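Local coordinates for Low molecular weight phosphotyrosine phosphatase family protein (Streptococcus pyogenes, PDB 5GOT) that probably hydrolyses phosphotyrosine in proteins, as a low molecular weight protein tyrosine phosphatase, at residues L9-R14 with K66-I71. Sequence-based numbering, arbitrary orientation.
Sequences LGNICR and KCSKQI
Asn11 OD1 takes two bonds from 66-71, one from the ammonium of Lys66 (NZ to OD1 2.9 Å) and one from the backbone N of Lys69 (N to OD1 3.0 Å, 156° at the hydrogen). Both donors lie in the plane of the amide carbonyl and meet lone pairs, which fixes the rotation of the amide. On the other branch, ND2 bonds Ser35 OG and Ser15 OG, which also holds the amide in this orientation. With CG anti to the backbone N (chi1 -171°), Asn11 reaches out of its loop and crosses the Lys66 chain at about a right angle. Lys66 NZ also bonds Cys67 O, at 3.1 Å and from above that carbonyl plane, and Ser35 O. The loop 9-14 joins strand 2-8 to helix 14-23 and is part of the CX5R(S/T) signature, the phosphate-binding P-loop of these phosphatases; Asn11 takes a left-handed backbone conformation there, and its amide ties the loop to 66-71, as in relatives, where this asparagine is thought to keep the loop in shape. Beside it, Ser68 OG donates to Gly10 O over a short 2.5 Å, tilted 34° from the carbonyl plane. An apolar touch adds to these: the CG2 methyl of Ile12 rests against Ser68 CB at 3.7 Å.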
ATOM      1  N   LEU A   9       4.647   8.060  -3.433  1.00 21.82           N
ATOM      2  CA  LEU A   9       4.808   9.506  -3.555  1.00 23.69           C
ATOM      3  C   LEU A   9       3.463  10.201  -3.787  1.00 28.61           C
ATOM      4  O   LEU A   9       3.149  11.210  -3.136  1.00 23.79           O
ATOM      5  CB  LEU A   9       5.782   9.826  -4.693  1.00 22.10           C
ATOM      6  CG  LEU A   9       5.848  11.298  -5.131  1.00 26.08           C
ATOM      7  CD1 LEU A   9       6.531  12.145  -4.086  1.00 27.09           C
ATOM      8  CD2 LEU A   9       6.550  11.432  -6.475  1.00 25.17           C
ATOM      9  N   GLY A  10       2.656   9.673  -4.709  1.00 23.89           N
ATOM     10  CA  GLY A  10       1.425  10.340  -5.093  1.00 22.38           C
ATOM     11  C   GLY A  10       0.136   9.612  -4.775  1.00 24.20           C
ATOM     12  O   GLY A  10      -0.939  10.198  -4.940  1.00 25.75           O
ATOM     13  N   ASN A  11       0.204   8.346  -4.334  1.00 21.63           N
ATOM     14  CA  ASN A  11      -0.996   7.598  -3.925  1.00 21.93           C
ATOM     15  C   ASN A  11      -2.013   7.513  -5.071  1.00 21.44           C
ATOM     16  O   ASN A  11      -3.224   7.607  -4.863  1.00 21.25           O
ATOM     17  CB  ASN A  11      -1.631   8.230  -2.666  1.00 24.02           C
ATOM     18  CG  ASN A  11      -2.759   7.390  -2.049  1.00 24.08           C
ATOM     19  OD1 ASN A  11      -3.766   7.947  -1.573  1.00 24.16           O
ATOM     20  ND2 ASN A  11      -2.586   6.061  -2.008  1.00 21.31           N
ATOM     21  N   ILE A  12      -1.519   7.339  -6.297  1.00 23.53           N
ATOM     22  CA  ILE A  12      -2.399   7.022  -7.418  1.00 24.12           C
ATOM     23  C   ILE A  12      -1.951   5.801  -8.202  1.00 22.80           C
ATOM     24  O   ILE A  12      -2.779   5.218  -8.919  1.00 21.89           O
ATOM     25  CB  ILE A  12      -2.579   8.234  -8.371  1.00 24.45           C
ATOM     26  CG1 ILE A  12      -1.275   8.620  -9.082  1.00 24.32           C
ATOM     27  CG2 ILE A  12      -3.187   9.448  -7.650  1.00 21.60           C
ATOM     28  CD1 ILE A  12      -1.503   9.715 -10.156  1.00 27.15           C
ATOM     29  N   CYS A  13      -0.699   5.329  -8.048  1.00 23.45           N
ATOM     30  CA  CYS A  13      -0.200   4.173  -8.792  1.00 22.37           C
ATOM     31  C   CYS A  13       0.045   3.002  -7.861  1.00 21.12           C
ATOM     32  O   CYS A  13      -0.829   2.123  -7.725  1.00 19.06           O
ATOM     33  CB  CYS A  13       1.075   4.552  -9.562  1.00 20.08           C
ATOM     34  SG  CYS A  13       0.806   5.672 -10.997  1.00 25.90           S
ATOM     35  N   ARG A  14       1.215   2.903  -7.215  1.00 19.21           N
ATOM     36  CA  ARG A  14       1.599   1.671  -6.527  1.00 23.16           C
ATOM     37  C   ARG A  14       0.824   1.478  -5.227  1.00 19.86           C
ATOM     38  O   ARG A  14       0.309   0.382  -4.961  1.00 19.32           O
ATOM     39  CB  ARG A  14       3.106   1.668  -6.246  1.00 19.32           C
ATOM     40  CG  ARG A  14       3.976   1.291  -7.426  1.00 20.87           C
ATOM     41  CD  ARG A  14       5.457   1.483  -7.111  1.00 22.53           C
ATOM     42  NE  ARG A  14       5.717   2.863  -6.718  1.00 23.91           N
ATOM     43  CZ  ARG A  14       6.921   3.346  -6.435  1.00 23.50           C
ATOM     44  NH1 ARG A  14       7.980   2.559  -6.496  1.00 22.88           N
ATOM     45  NH2 ARG A  14       7.055   4.623  -6.090  1.00 26.44           N
ATOM     46  N   LYS A  66     -11.996   6.280  -4.485  1.00 33.11           N
ATOM     47  CA  LYS A  66     -10.678   6.488  -3.892  1.00 32.68           C
ATOM     48  C   LYS A  66      -9.935   7.607  -4.612  1.00 28.17           C
ATOM     49  O   LYS A  66      -9.905   7.659  -5.846  1.00 32.45           O
ATOM     50  CB  LYS A  66      -9.854   5.195  -3.929  1.00 28.31           C
ATOM     51  CG  LYS A  66      -8.355   5.398  -3.650  1.00 27.77           C
ATOM     52  CD  LYS A  66      -8.056   5.836  -2.217  1.00 23.96           C
ATOM     53  CE  LYS A  66      -6.555   6.027  -2.009  1.00 28.16           C
ATOM     54  NZ  LYS A  66      -6.228   6.768  -0.746  1.00 27.03           N
ATOM     55  N   CYS A  67      -9.351   8.507  -3.828  1.00 26.93           N
ATOM     56  CA  CYS A  67      -8.566   9.632  -4.312  1.00 27.79           C
ATOM     57  C   CYS A  67      -7.267   9.719  -3.517  1.00 27.69           C
ATOM     58  O   CYS A  67      -7.185   9.271  -2.371  1.00 28.26           O
ATOM     59  CB  CYS A  67      -9.339  10.957  -4.187  1.00 33.53           C
ATOM     60  SG  CYS A  67     -10.820  11.064  -5.271  1.00 43.72           S
ATOM     61  N   SER A  68      -6.255  10.314  -4.145  1.00 26.22           N
ATOM     62  CA  SER A  68      -4.964  10.509  -3.506  1.00 23.85           C
ATOM     63  C   SER A  68      -5.126  11.342  -2.244  1.00 30.46           C
ATOM     64  O   SER A  68      -5.755  12.403  -2.266  1.00 28.71           O
ATOM     65  CB  SER A  68      -4.008  11.200  -4.467  1.00 23.97           C
ATOM     66  OG  SER A  68      -2.794  11.524  -3.821  1.00 25.13           O
ATOM     67  N   LYS A  69      -4.561  10.858  -1.137  1.00 25.44           N
ATOM     68  CA  LYS A  69      -4.662  11.525   0.161  1.00 28.19           C
ATOM     69  C   LYS A  69      -3.295  11.504   0.836  1.00 30.30           C
ATOM     70  O   LYS A  69      -2.679  10.438   0.966  1.00 25.45           O
ATOM     71  CB  LYS A  69      -5.717  10.843   1.047  1.00 29.26           C
ATOM     72  CG  LYS A  69      -5.930  11.488   2.427  1.00 31.21           C
ATOM     73  CD  LYS A  69      -7.120  10.868   3.171  1.00 31.94           C
ATOM     74  CE  LYS A  69      -7.158  11.341   4.658  1.00 43.54           C
ATOM     75  NZ  LYS A  69      -8.429  10.970   5.404  1.00 46.19           N
ATOM     76  N   GLN A  70      -2.805  12.682   1.224  1.00 27.53           N
ATOM     77  CA  GLN A  70      -1.503  12.771   1.867  1.00 26.94           C
ATOM     78  C   GLN A  70      -1.599  12.277   3.305  1.00 28.61           C
ATOM     79  O   GLN A  70      -2.604  12.505   3.990  1.00 25.97           O
ATOM     80  CB  GLN A  70      -0.971  14.204   1.828  1.00 27.59           C
ATOM     81  CG  GLN A  70       0.460  14.340   2.347  1.00 29.91           C
ATOM     82  CD  GLN A  70       1.044  15.739   2.181  1.00 33.82           C
ATOM     83  OE1 GLN A  70       0.335  16.750   2.256  1.00 34.18           O
ATOM     84  NE2 GLN A  70       2.350  15.800   1.965  1.00 31.33           N
ATOM     85  N   ILE A  71      -0.561  11.558   3.746  1.00 28.65           N
ATOM     86  CA  ILE A  71      -0.541  11.007   5.098  1.00 24.81           C
ATOM     87  C   ILE A  71      -0.483  12.145   6.112  1.00 25.01           C
ATOM     88  O   ILE A  71       0.165  13.175   5.884  1.00 26.22           O
ATOM     89  CB  ILE A  71       0.638  10.028   5.249  1.00 24.30           C
ATOM     90  CG1 ILE A  71       0.529   9.255   6.571  1.00 25.27           C
ATOM     91  CG2 ILE A  71       1.961  10.758   5.145  1.00 21.22           C
ATOM     92  CD1 ILE A  71       1.433   8.034   6.649  1.00 24.81           C
TER